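Local coordinates for pancreatic lipase related protein 2 (Equus caballus, PDB 1W52) that probably hydrolyses ester bonds of galactolipids and triacylglycerols, releasing fatty acids as a secreted lipase of the alpha/beta-hydrolase superfamily, at residues Gly169-Pro182 with Asp197-Met211. Numbering follows the deposited sequence.
Sequences GRVGRVTGLDPAEP and DAQFVDVIHTDASPM. With CA (calcium ion), chain E.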
loop_
_atom_site.group_PDB
_atom_site.type_symbol
_atom_site.label_atom_id
_atom_site.label_comp_id
_atom_site.label_asym_id
_atom_site.label_seq_id
_atom_site.Cartn_x
_atom_site.Cartn_y
_atom_site.Cartn_z
ATOM N N GLY A 169 12.699 -18.042 -7.875
ATOM C CA GLY A 169 11.542 -17.318 -8.401
ATOM C C GLY A 169 10.328 -18.147 -8.803
ATOM O O GLY A 169 9.520 -17.715 -9.650
ATOM N N ARG A 170 10.180 -19.307 -8.155
ATOM C CA ARG A 170 9.132 -20.286 -8.457
ATOM C C ARG A 170 7.835 -19.927 -7.742
ATOM O O ARG A 170 6.769 -20.404 -8.088
ATOM C CB ARG A 170 9.591 -21.728 -8.072
ATOM C CG ARG A 170 10.200 -22.565 -9.215
ATOM C CD ARG A 170 9.361 -22.515 -10.509
ATOM N NE ARG A 170 10.108 -22.832 -11.726
ATOM C CZ ARG A 170 9.826 -22.359 -12.947
ATOM N NH1 ARG A 170 8.802 -21.527 -13.148
ATOM N NH2 ARG A 170 10.581 -22.727 -13.983
ATOM N N VAL A 171 7.964 -19.078 -6.740
ATOM C CA VAL A 171 6.866 -18.658 -5.875
ATOM C C VAL A 171 6.019 -17.593 -6.598
ATOM O O VAL A 171 6.517 -16.650 -7.180
ATOM C CB VAL A 171 7.409 -18.167 -4.490
ATOM C CG1 VAL A 171 8.709 -17.417 -4.685
ATOM C CG2 VAL A 171 6.442 -17.270 -3.776
ATOM N N GLY A 172 4.714 -17.770 -6.554
ATOM C CA GLY A 172 3.825 -17.038 -7.419
ATOM C C GLY A 172 3.738 -15.569 -7.138
ATOM O O GLY A 172 3.526 -14.777 -8.042
ATOM N N ARG A 173 3.853 -15.191 -5.877
ATOM C CA ARG A 173 3.794 -13.777 -5.530
ATOM C C ARG A 173 4.350 -13.460 -4.173
ATOM O O ARG A 173 4.041 -14.117 -3.169
ATOM C CB ARG A 173 2.369 -13.322 -5.543
ATOM C CG ARG A 173 2.146 -11.873 -5.353
ATOM C CD ARG A 173 0.690 -11.622 -5.144
ATOM N NE ARG A 173 0.321 -10.219 -5.159
ATOM C CZ ARG A 173 -0.811 -9.749 -4.636
ATOM N NH1 ARG A 173 -1.653 -10.589 -4.054
ATOM N NH2 ARG A 173 -1.117 -8.454 -4.701
ATOM N N VAL A 174 5.166 -12.420 -4.163
ATOM C CA VAL A 174 5.591 -11.792 -2.936
ATOM C C VAL A 174 5.182 -10.338 -3.084
ATOM O O VAL A 174 5.302 -9.734 -4.160
ATOM C CB VAL A 174 7.104 -12.011 -2.605
ATOM C CG1 VAL A 174 7.942 -11.683 -3.742
ATOM C CG2 VAL A 174 7.551 -11.104 -1.475
ATOM N N THR A 175 4.616 -9.836 -2.000
ATOM C CA THR A 175 4.154 -8.467 -1.875
ATOM C C THR A 175 4.994 -7.787 -0.809
ATOM O O THR A 175 5.124 -8.283 0.321
ATOM C CB THR A 175 2.702 -8.477 -1.435
ATOM O OG1 THR A 175 1.864 -8.983 -2.503
ATOM C CG2 THR A 175 2.241 -7.062 -1.179
ATOM N N GLY A 176 5.590 -6.661 -1.161
ATOM C CA GLY A 176 6.429 -5.920 -0.224
ATOM C C GLY A 176 5.701 -4.741 0.409
ATOM O O GLY A 176 5.470 -3.757 -0.245
ATOM N N LEU A 177 5.319 -4.838 1.668
ATOM C CA LEU A 177 4.709 -3.706 2.360
ATOM C C LEU A 177 5.780 -2.790 2.975
ATOM O O LEU A 177 6.420 -3.122 3.991
ATOM C CB LEU A 177 3.762 -4.214 3.421
ATOM C CG LEU A 177 2.666 -5.089 2.845
ATOM C CD1 LEU A 177 1.601 -5.082 3.852
ATOM C CD2 LEU A 177 2.086 -4.553 1.547
ATOM N N ASP A 178 5.960 -1.651 2.305
ATOM C CA ASP A 178 7.070 -0.709 2.526
ATOM C C ASP A 178 8.399 -1.342 2.934
ATOM O O ASP A 178 8.823 -1.325 4.094
ATOM C CB ASP A 178 6.677 0.339 3.531
ATOM C CG ASP A 178 7.552 1.574 3.462
ATOM O OD1 ASP A 178 7.812 2.156 2.337
ATOM O OD2 ASP A 178 8.005 2.022 4.541
ATOM N N PRO A 179 9.068 -1.909 1.945
ATOM C CA PRO A 179 10.344 -2.590 2.192
ATOM C C PRO A 179 11.328 -1.643 2.864
ATOM O O PRO A 179 11.426 -0.492 2.496
ATOM C CB PRO A 179 10.825 -2.959 0.796
ATOM C CG PRO A 179 9.563 -2.911 -0.082
ATOM C CD PRO A 179 8.641 -1.939 0.531
ATOM N N ALA A 180 12.072 -2.153 3.829
ATOM C CA ALA A 180 13.019 -1.347 4.576
ATOM C C ALA A 180 14.072 -0.764 3.656
ATOM O O ALA A 180 14.462 -1.412 2.678
ATOM C CB ALA A 180 13.678 -2.189 5.625
ATOM N N GLU A 181 14.526 0.444 3.989
ATOM C CA GLU A 181 15.599 1.106 3.267
ATOM C C GLU A 181 17.002 0.779 3.793
ATOM O O GLU A 181 17.785 0.231 3.058
ATOM C CB GLU A 181 15.390 2.610 3.246
ATOM C CG GLU A 181 16.441 3.291 2.403
ATOM C CD GLU A 181 16.221 4.774 2.225
ATOM O OE1 GLU A 181 15.072 5.322 2.474
ATOM O OE2 GLU A 181 17.227 5.367 1.790
ATOM N N PRO A 182 17.331 1.141 5.043
ATOM C CA PRO A 182 18.678 0.916 5.602
ATOM C C PRO A 182 19.231 -0.449 5.308
ATOM O O PRO A 182 18.587 -1.401 5.696
ATOM C CB PRO A 182 18.436 0.982 7.094
ATOM C CG PRO A 182 17.320 1.902 7.235
ATOM C CD PRO A 182 16.453 1.752 6.057
ATOM N N ASP A 197 12.312 -12.286 -7.450
ATOM C CA ASP A 197 12.227 -13.222 -6.340
ATOM C C ASP A 197 10.906 -13.978 -6.401
ATOM O O ASP A 197 10.700 -14.963 -5.686
ATOM C CB ASP A 197 12.427 -12.515 -4.979
ATOM C CG ASP A 197 13.785 -11.782 -4.868
ATOM O OD1 ASP A 197 14.872 -12.343 -5.203
ATOM O OD2 ASP A 197 13.862 -10.625 -4.431
ATOM N N ALA A 198 10.001 -13.503 -7.260
ATOM C CA ALA A 198 8.713 -14.183 -7.466
ATOM C C ALA A 198 8.224 -14.003 -8.882
ATOM O O ALA A 198 8.771 -13.205 -9.629
ATOM C CB ALA A 198 7.690 -13.732 -6.496
ATOM N N GLN A 199 7.223 -14.784 -9.263
ATOM C CA GLN A 199 6.652 -14.646 -10.587
ATOM C C GLN A 199 6.027 -13.280 -10.687
ATOM O O GLN A 199 5.944 -12.677 -11.751
ATOM C CB GLN A 199 5.599 -15.723 -10.843
ATOM C CG GLN A 199 6.120 -17.175 -10.748
ATOM C CD GLN A 199 6.905 -17.606 -11.964
ATOM O OE1 GLN A 199 7.555 -16.807 -12.626
ATOM N NE2 GLN A 199 6.843 -18.894 -12.252
ATOM N N PHE A 200 5.590 -12.789 -9.532
ATOM C CA PHE A 200 4.976 -11.478 -9.402
ATOM C C PHE A 200 5.338 -10.843 -8.067
ATOM O O PHE A 200 5.056 -11.425 -6.988
ATOM C CB PHE A 200 3.486 -11.639 -9.442
ATOM C CG PHE A 200 2.740 -10.354 -9.353
ATOM C CD1 PHE A 200 3.136 -9.225 -10.088
ATOM C CD2 PHE A 200 1.605 -10.252 -8.532
ATOM C CE1 PHE A 200 2.393 -8.036 -10.027
ATOM C CE2 PHE A 200 0.873 -9.051 -8.491
ATOM C CZ PHE A 200 1.279 -7.960 -9.240
ATOM N N VAL A 201 5.909 -9.635 -8.159
ATOM C CA VAL A 201 6.248 -8.811 -7.000
ATOM C C VAL A 201 5.513 -7.486 -7.127
ATOM O O VAL A 201 5.666 -6.749 -8.117
ATOM C CB VAL A 201 7.793 -8.515 -6.896
ATOM C CG1 VAL A 201 8.130 -7.704 -5.641
ATOM C CG2 VAL A 201 8.659 -9.810 -6.908
ATOM N N ASP A 202 4.753 -7.172 -6.099
ATOM C CA ASP A 202 4.083 -5.880 -6.029
ATOM C C ASP A 202 4.480 -5.157 -4.749
ATOM O O ASP A 202 4.517 -5.738 -3.676
ATOM C CB ASP A 202 2.566 -6.049 -6.052
ATOM C CG ASP A 202 2.067 -7.025 -4.984
ATOM O OD1 ASP A 202 2.805 -8.021 -4.683
ATOM O OD2 ASP A 202 0.965 -6.865 -4.406
ATOM N N VAL A 203 4.734 -3.874 -4.843
ATOM C CA VAL A 203 5.201 -3.135 -3.698
ATOM C C VAL A 203 4.315 -1.928 -3.371
ATOM O O VAL A 203 3.919 -1.196 -4.256
ATOM C CB VAL A 203 6.627 -2.664 -3.942
ATOM C CG1 VAL A 203 7.289 -2.233 -2.627
ATOM C CG2 VAL A 203 7.413 -3.772 -4.596
ATOM N N ILE A 204 4.024 -1.748 -2.085
ATOM C CA ILE A 204 3.450 -0.507 -1.580
ATOM C C ILE A 204 4.496 0.321 -0.813
ATOM O O ILE A 204 5.101 -0.164 0.128
ATOM C CB ILE A 204 2.233 -0.805 -0.713
ATOM C CG1 ILE A 204 1.249 -1.590 -1.537
ATOM C CG2 ILE A 204 1.536 0.488 -0.276
ATOM C CD1 ILE A 204 0.078 -2.106 -0.711
ATOM N N HIS A 205 4.677 1.572 -1.245
ATOM C CA HIS A 205 5.679 2.498 -0.694
ATOM C C HIS A 205 4.972 3.617 0.090
ATOM O O HIS A 205 4.358 4.489 -0.521
ATOM C CB HIS A 205 6.426 3.218 -1.806
ATOM C CG HIS A 205 7.222 2.338 -2.730
ATOM N ND1 HIS A 205 8.590 2.191 -2.617
ATOM C CD2 HIS A 205 6.859 1.653 -3.846
ATOM C CE1 HIS A 205 9.025 1.424 -3.603
ATOM N NE2 HIS A 205 7.994 1.075 -4.354
ATOM N N THR A 206 5.064 3.579 1.421
ATOM C CA THR A 206 4.455 4.601 2.272
ATOM C C THR A 206 5.427 5.513 3.018
ATOM O O THR A 206 4.974 6.495 3.547
ATOM C CB THR A 206 3.498 3.980 3.318
ATOM O OG1 THR A 206 4.199 2.988 4.097
ATOM C CG2 THR A 206 2.340 3.214 2.624
ATOM N N ASP A 207 6.730 5.209 3.089
ATOM C CA ASP A 207 7.650 5.996 3.936
ATOM C C ASP A 207 8.988 6.170 3.243
ATOM O O ASP A 207 10.036 6.068 3.841
ATOM C CB ASP A 207 7.817 5.297 5.292
ATOM C CG ASP A 207 8.543 6.147 6.357
ATOM O OD1 ASP A 207 8.463 7.386 6.246
ATOM O OD2 ASP A 207 9.192 5.638 7.321
ATOM N N ALA A 208 8.913 6.489 1.960
ATOM C CA ALA A 208 10.039 6.556 1.015
ATOM C C ALA A 208 10.876 7.888 0.984
ATOM O O ALA A 208 11.706 8.161 0.089
ATOM C CB ALA A 208 9.461 6.292 -0.353
ATOM N N SER A 209 10.638 8.755 1.961
ATOM C CA SER A 209 11.604 9.827 2.293
ATOM C C SER A 209 12.966 9.158 2.534
ATOM O O SER A 209 13.073 7.905 2.747
ATOM C CB SER A 209 11.124 10.614 3.522
ATOM O OG SER A 209 9.716 10.351 3.754
ATOM N N PRO A 210 14.020 9.910 2.350
ATOM C CA PRO A 210 15.351 9.342 2.570
ATOM C C PRO A 210 15.623 8.962 3.983
ATOM O O PRO A 210 15.463 9.755 4.873
ATOM C CB PRO A 210 16.304 10.419 2.076
ATOM C CG PRO A 210 15.513 11.499 1.628
ATOM C CD PRO A 210 14.080 11.223 1.710
ATOM N N MET A 211 16.024 7.730 4.207
ATOM C CA MET A 211 16.316 7.313 5.576
ATOM C C MET A 211 17.330 8.277 6.196
ATOM O O MET A 211 17.160 8.754 7.278
ATOM C CB MET A 211 16.931 5.937 5.595
ATOM C CG MET A 211 17.477 5.602 6.956
ATOM S SD MET A 211 16.074 5.218 7.993
ATOM C CE MET A 211 16.987 4.924 9.573
HETATM CA CA CA E . 16.339 -10.489 -4.470
#
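V174 CG1 lies against A198 CB at 3.4 Å and also touches V201 CG2, where 173-177 and 201-204 run as neighbouring parallel strands of the alpha/beta-hydrolase sheet; V174 also packs on A160 of helix 155-166. P179 CD extends this apolar face onto V203 CG1; on the opposite face L177 CD2 meets I204 CD1 at 3.9 Å. Between the faces, main-chain hydrogen bonds continue from V174 N to D178 N, which donates to I204 O.

On the L177 face, D202 CG sits between backbone N and carbonyl carbon (chi1 53°), which swings the carboxylate back toward 173-177. T175 OG1 donates to the syn lone pair of D202 OD1 at 2.6 Å and also bonds H149. The extended R173 runs alongside F200 and brings NH2 to D202 OD2 at 2.6 Å, a salt bridge of weak hydrogen-bond geometry; NH2 also bonds G310 O.

Before the strands, D197 grips calcium through both carboxylate oxygens, with E189 O and D194 OD1. Beyond their other end, D178, the predicted charge-relay acid, receives T206 N on OD1 at 3.2 Å and, weakly, D207 N; OD2 is hydrogen-bonded to H265. Past D178, M211 N reaches E181 OE1 at 3.1 Å from above the carboxylate plane, 49° out of it. Replacing E181 by an alanine would probably leave M211 N without this acceptor. Alongside, P182 CG packs on M211 SD at 3.6 Å.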